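DUF4848 domain-containing protein (Bacteroides thetaiotaomicron, PDB 4LB8) is of unknown function but is probably exported, perhaps as a lipoprotein, and assembles as two chains in the crystal. Local coordinates at residues Lys249-Gly252 / Gly253-Lys257; Tyr236-Lys239 / Asp240-Phe244. All coordinates share one frame; numbering follows the deposited sequence.

Interaction 1. Residues Lys249-Gly252 / Gly253-Lys257; sequences KEMG and GNVTK
The flat peptide carbonyl of Gly-252 meets Val-255 through its O, which lies 3.5 Å from CG2; no ring or side-chain amide carries the contact, and the rest is between the flexible chains of Met-251 and Lys-257 and the methyls of Val-255. The same CG2 packs at 3.6 Å on CB of Met-251, modelled as selenomethionine. With CG1 of Val-255 anti to the backbone N (chi1 176°), CG2 stands beside that N, which puts it against Gly-252 O and Met-251 CB. Farther out, SE passes 4.1 Å from both CG1 and CG2 of Val-255, the two side chains crossing at about a right angle. The methyl CE of Met-251 then lies 3.8 Å from both CE and NZ of Lys-257, again with the side chains roughly perpendicular. Lys-257 bends at chi2 (-93°) and chi4, and its NZ is hydrogen-bonded to Ser-44 O of the second subunit. Gly-252 O also accepts a bond from the Tyr-213 hydroxyl, and Gly-253 and Val-255 are bonded through their backbones to strand 191-201. This is a loop-to-strand connection between two antiparallel sheets, in which Met-251 packs back on alternate residues, 255 and 257, from one face of the strand it leads into.

Interaction 2. Residues Tyr236-Lys239 / Asp240-Phe244; sequences YVNK and DGIPF
Two hydrogen bonds fold Asn-238 and Lys-239 against the residues that follow. In the first, OD1 of Asn-238 accepts from N of Asp-240 at 3.0 Å, which closes an Asx turn; the bond is nearly straight, although the donor stands well above the amide's carbonyl plane. The torsion about CA-CB sets this up, since CG of Asn-238 lies anti to its own N and beside the carbonyl carbon (chi1 -176°), on the side from which the chain continues. In the second, Ile-242 N donates to Lys-239 O at 3.1 Å and closes a type II beta turn, with Gly-241 taking the positive phi (68°) at its third position. Outside the bend, Asp-240 OD1 is bonded to Gly-221 N.

Water forms a second set of links. Water 1 lies 2.8 Å from Lys-239 O and within bonding distance of Ile-242 O; with other acceptors also around it, it cannot be taken to bridge the two carbonyls at every moment. Water 2 accepts from NZ of Lys-239 at 2.7 Å and reaches Pro-243 O weakly.

Van der Waals contacts complete the bend. The lysine stem crosses Phe-244 obliquely, its CD 3.6 Å from CD1 of the ring, while Ile-242 O and water 1 lie at the ring edge, in its plane. Ile-242 places CD1 3.6 Å from Asn-238 O and CG2 4.1 Å from CD of Lys-239. Phe-244 also meets the ring of Phe-224.

Polar and apolar parts of Lys-239 are thus divided: its carbonyl serves the turn, its methylenes serve the phenylalanine, and its ammonium group meets an ordered water near Pro-243 O, where its charge is probably at least partly hydrated.

How the interactions relate
Interactions 1 and 2 stand at the two ends of strand 244-247. Segment 236-244, with its turn at 239-242, takes the chain out of strand 235-238 and into that strand, and segment 249-257 returns it to the larger antiparallel sheet at strand 254-262; the pair marks one excursion to the antiparallel four-stranded sheet that holds 244-247. Their centres are about 22 Å apart and their nearest atoms about 8 Å, without touching. No active site is known for this protein. A PEG molecule, probably from crystallisation, lies about 3 Å from the Lys-257 side chain. The second subunit lies against both, over Asn-254, Thr-256 and Lys-257 in interaction 1 but only over Tyr-236 in interaction 2.

Interaction 1. Residues Lys249-Gly252 / Gly253-Lys257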
ATOM      1  N   LYS A 249      -1.662  24.264 -12.717  1.00 59.16           N
ATOM      2  CA  LYS A 249      -1.998  24.121 -14.129  1.00 59.41           C
ATOM      3  C   LYS A 249      -1.276  22.835 -14.574  1.00 60.21           C
ATOM      4  O   LYS A 249      -0.519  22.268 -13.766  1.00 58.08           O
ATOM      5  CB  LYS A 249      -1.564  25.379 -14.924  1.00 62.74           C
ATOM      6  N   GLU A 250      -1.501  22.352 -15.808  1.00 57.32           N
ATOM      7  CA  GLU A 250      -0.819  21.132 -16.243  1.00 57.71           C
ATOM      8  C   GLU A 250       0.698  21.348 -16.263  1.00 62.59           C
ATOM      9  O   GLU A 250       1.177  22.348 -16.786  1.00 62.47           O
ATOM     10  CB  GLU A 250      -1.326  20.619 -17.597  1.00 60.26           C
ATOM     11  CG  GLU A 250      -1.961  19.241 -17.492  1.00 71.34           C
ATOM     12  CD  GLU A 250      -1.778  18.332 -18.693  1.00 98.46           C
ATOM     13  OE1 GLU A 250      -2.262  18.686 -19.793  1.00 94.42           O
ATOM     14  OE2 GLU A 250      -1.234  17.218 -18.512  1.00 97.21           O
HETATM   15  N   MSE A 251       1.428  20.460 -15.587  1.00 59.75           N
HETATM   16  CA  MSE A 251       2.890  20.496 -15.474  1.00 59.24           C
HETATM   17  C   MSE A 251       3.446  19.081 -15.642  1.00 61.99           C
HETATM   18  O   MSE A 251       2.673  18.107 -15.605  1.00 61.43           O
HETATM   19  CB  MSE A 251       3.303  21.061 -14.122  1.00 60.96           C
HETATM   20  CG  MSE A 251       2.864  22.481 -13.867  1.00 69.33           C
HETATM   21 SE   MSE A 251       3.081  22.795 -11.963  0.75 77.89          SE
HETATM   22  CE  MSE A 251       3.530  24.759 -11.986  1.00 75.08           C
ATOM     23  N   GLY A 252       4.766  18.980 -15.819  1.00 56.40           N
ATOM     24  CA  GLY A 252       5.459  17.707 -15.999  1.00 54.92           C
ATOM     25  C   GLY A 252       5.406  16.805 -14.779  1.00 55.44           C
ATOM     26  O   GLY A 252       4.807  17.164 -13.757  1.00 54.38           O
ATOM     27  N   GLY A 253       6.041  15.637 -14.893  1.00 49.13           N
ATOM     28  CA  GLY A 253       6.067  14.645 -13.828  1.00 47.45           C
ATOM     29  C   GLY A 253       7.164  14.840 -12.803  1.00 48.64           C
ATOM     30  O   GLY A 253       7.322  14.006 -11.909  1.00 47.19           O
ATOM     31  N   ASN A 254       7.958  15.915 -12.945  1.00 44.10           N
ATOM     32  CA  ASN A 254       9.022  16.239 -11.995  1.00 42.17           C
ATOM     33  C   ASN A 254       9.123  17.759 -11.825  1.00 42.66           C
ATOM     34  O   ASN A 254       9.990  18.400 -12.409  1.00 43.19           O
ATOM     35  CB  ASN A 254      10.374  15.622 -12.389  1.00 40.52           C
ATOM     36  CG  ASN A 254      11.355  15.564 -11.233  1.00 61.39           C
ATOM     37  OD1 ASN A 254      10.986  15.587 -10.048  1.00 45.38           O
ATOM     38  ND2 ASN A 254      12.630  15.494 -11.550  1.00 62.84           N
ATOM     39  N   VAL A 255       8.256  18.322 -10.995  1.00 36.17           N
ATOM     40  CA  VAL A 255       8.237  19.763 -10.766  1.00 35.42           C
ATOM     41  C   VAL A 255       8.974  20.113  -9.486  1.00 39.02           C
ATOM     42  O   VAL A 255       8.697  19.526  -8.445  1.00 39.03           O
ATOM     43  CB  VAL A 255       6.772  20.247 -10.733  1.00 38.46           C
ATOM     44  CG1 VAL A 255       6.666  21.730 -10.392  1.00 37.52           C
ATOM     45  CG2 VAL A 255       6.080  19.930 -12.053  1.00 38.95           C
ATOM     46  N   THR A 256       9.915  21.066  -9.551  1.00 35.60           N
ATOM     47  CA  THR A 256      10.614  21.502  -8.335  1.00 34.73           C
ATOM     48  C   THR A 256      10.230  22.945  -8.049  1.00 41.12           C
ATOM     49  O   THR A 256      10.155  23.776  -8.955  1.00 40.82           O
ATOM     50  CB  THR A 256      12.112  21.280  -8.396  1.00 39.52           C
ATOM     51  OG1 THR A 256      12.698  22.163  -9.354  1.00 41.40           O
ATOM     52  CG2 THR A 256      12.484  19.816  -8.652  1.00 34.54           C
ATOM     53  N   LYS A 257       9.915  23.222  -6.793  1.00 39.58           N
ATOM     54  CA  LYS A 257       9.459  24.545  -6.375  1.00 39.48           C
ATOM     55  C   LYS A 257       9.997  24.953  -5.015  1.00 43.24           C
ATOM     56  O   LYS A 257      10.189  24.121  -4.143  1.00 44.12           O
ATOM     57  CB  LYS A 257       7.903  24.541  -6.272  1.00 41.10           C
ATOM     58  CG  LYS A 257       7.120  24.522  -7.577  1.00 49.84           C
ATOM     59  CD  LYS A 257       6.754  25.932  -8.049  1.00 56.38           C
ATOM     60  CE  LYS A 257       5.817  25.893  -9.229  1.00 68.38           C
ATOM     61  NZ  LYS A 257       6.049  27.008 -10.185  1.00 77.13           N
TER

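Interaction 2. Residues Tyr236-Lys239 / Asp240-Phe244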
ATOM      1  N   TYR A 236       6.164  35.703  -0.673  1.00 44.89           N
ATOM      2  CA  TYR A 236       5.943  34.933   0.537  1.00 43.64           C
ATOM      3  C   TYR A 236       4.733  35.485   1.245  1.00 49.00           C
ATOM      4  O   TYR A 236       4.729  36.637   1.660  1.00 50.48           O
ATOM      5  CB  TYR A 236       7.172  34.930   1.441  1.00 43.76           C
ATOM      6  CG  TYR A 236       8.309  34.111   0.878  1.00 43.81           C
ATOM      7  CD1 TYR A 236       8.194  32.731   0.724  1.00 43.42           C
ATOM      8  CD2 TYR A 236       9.492  34.720   0.467  1.00 45.21           C
ATOM      9  CE1 TYR A 236       9.219  31.982   0.161  1.00 42.97           C
ATOM     10  CE2 TYR A 236      10.536  33.975  -0.078  1.00 45.84           C
ATOM     11  CZ  TYR A 236      10.401  32.603  -0.214  1.00 51.12           C
ATOM     12  OH  TYR A 236      11.445  31.880  -0.728  1.00 49.45           O
ATOM     13  N   VAL A 237       3.687  34.665   1.331  1.00 45.04           N
ATOM     14  CA  VAL A 237       2.390  34.976   1.941  1.00 44.72           C
ATOM     15  C   VAL A 237       2.272  34.194   3.267  1.00 48.78           C
ATOM     16  O   VAL A 237       2.501  32.983   3.288  1.00 49.23           O
ATOM     17  CB  VAL A 237       1.267  34.610   0.929  1.00 46.69           C
ATOM     18  CG1 VAL A 237      -0.110  34.716   1.551  1.00 47.28           C
ATOM     19  CG2 VAL A 237       1.361  35.478  -0.316  1.00 46.34           C
ATOM     20  N   ASN A 238       1.913  34.869   4.362  1.00 43.35           N
ATOM     21  CA  ASN A 238       1.795  34.186   5.647  1.00 42.04           C
ATOM     22  C   ASN A 238       0.648  33.160   5.624  1.00 44.35           C
ATOM     23  O   ASN A 238      -0.479  33.507   5.288  1.00 44.95           O
ATOM     24  CB  ASN A 238       1.593  35.221   6.781  1.00 42.76           C
ATOM     25  CG  ASN A 238       1.554  34.642   8.178  1.00 52.30           C
ATOM     26  OD1 ASN A 238       0.657  33.871   8.562  1.00 44.91           O
ATOM     27  ND2 ASN A 238       2.521  35.013   8.973  1.00 43.94           N
ATOM     28  N   LYS A 239       0.946  31.899   5.985  1.00 39.61           N
ATOM     29  CA  LYS A 239      -0.023  30.802   6.093  1.00 37.91           C
ATOM     30  C   LYS A 239       0.162  30.087   7.441  1.00 43.67           C
ATOM     31  O   LYS A 239      -0.071  28.881   7.541  1.00 41.92           O
ATOM     32  CB  LYS A 239       0.106  29.830   4.903  1.00 36.36           C
ATOM     33  CG  LYS A 239      -0.261  30.462   3.548  1.00 41.30           C
ATOM     34  CD  LYS A 239      -1.752  30.779   3.441  1.00 44.22           C
ATOM     35  CE  LYS A 239      -2.134  31.391   2.136  1.00 49.96           C
ATOM     36  NZ  LYS A 239      -3.580  31.728   2.114  1.00 61.57           N
ATOM     37  N   ASP A 240       0.574  30.846   8.487  1.00 44.13           N
ATOM     38  CA  ASP A 240       0.840  30.317   9.839  1.00 45.99           C
ATOM     39  C   ASP A 240      -0.468  29.848  10.475  1.00 53.79           C
ATOM     40  O   ASP A 240      -1.273  30.674  10.940  1.00 56.71           O
ATOM     41  CB  ASP A 240       1.539  31.380  10.718  1.00 48.75           C
ATOM     42  CG  ASP A 240       2.194  30.876  11.998  1.00 58.99           C
ATOM     43  OD1 ASP A 240       1.910  29.722  12.406  1.00 58.31           O
ATOM     44  OD2 ASP A 240       2.984  31.641  12.600  1.00 66.99           O
ATOM     45  N   GLY A 241      -0.675  28.530  10.439  1.00 48.71           N
ATOM     46  CA  GLY A 241      -1.884  27.877  10.915  1.00 48.91           C
ATOM     47  C   GLY A 241      -3.093  28.203  10.058  1.00 55.06           C
ATOM     48  O   GLY A 241      -4.212  28.262  10.568  1.00 57.78           O
ATOM     49  N   ILE A 242      -2.877  28.453   8.752  1.00 49.96           N
ATOM     50  CA  ILE A 242      -3.939  28.784   7.798  1.00 48.89           C
ATOM     51  C   ILE A 242      -4.006  27.675   6.759  1.00 51.74           C
ATOM     52  O   ILE A 242      -3.099  27.560   5.919  1.00 49.31           O
ATOM     53  CB  ILE A 242      -3.775  30.178   7.135  1.00 51.90           C
ATOM     54  CG1 ILE A 242      -3.772  31.318   8.169  1.00 53.10           C
ATOM     55  CG2 ILE A 242      -4.862  30.403   6.072  1.00 52.81           C
ATOM     56  CD1 ILE A 242      -3.070  32.623   7.676  1.00 57.27           C
ATOM     57  N   PRO A 243      -5.066  26.829   6.806  1.00 49.79           N
ATOM     58  CA  PRO A 243      -5.199  25.770   5.794  1.00 47.94           C
ATOM     59  C   PRO A 243      -5.431  26.403   4.427  1.00 49.55           C
ATOM     60  O   PRO A 243      -6.104  27.443   4.335  1.00 51.36           O
ATOM     61  CB  PRO A 243      -6.417  24.962   6.275  1.00 50.23           C
ATOM     62  CG  PRO A 243      -6.661  25.396   7.681  1.00 55.99           C
ATOM     63  CD  PRO A 243      -6.229  26.828   7.714  1.00 52.64           C
ATOM     64  N   PHE A 244      -4.801  25.848   3.390  1.00 40.98           N
ATOM     65  CA  PHE A 244      -4.964  26.382   2.058  1.00 39.53           C
ATOM     66  C   PHE A 244      -4.744  25.280   1.027  1.00 42.27           C
ATOM     67  O   PHE A 244      -4.157  24.240   1.333  1.00 41.28           O
ATOM     68  CB  PHE A 244      -4.049  27.608   1.817  1.00 40.67           C
ATOM     69  CG  PHE A 244      -2.586  27.285   1.687  1.00 40.55           C
ATOM     70  CD1 PHE A 244      -1.779  27.184   2.815  1.00 42.68           C
ATOM     71  CD2 PHE A 244      -2.014  27.066   0.440  1.00 41.25           C
ATOM     72  CE1 PHE A 244      -0.426  26.873   2.694  1.00 42.35           C
ATOM     73  CE2 PHE A 244      -0.662  26.747   0.322  1.00 42.88           C
ATOM     74  CZ  PHE A 244       0.120  26.654   1.450  1.00 40.69           C
TER
HETATM   75  O   HOH W   1      -0.373  26.539   5.952  1.00 46.19           O
HETATM   76  O   HOH W   2      -5.905  30.499   2.881  1.00 47.07           O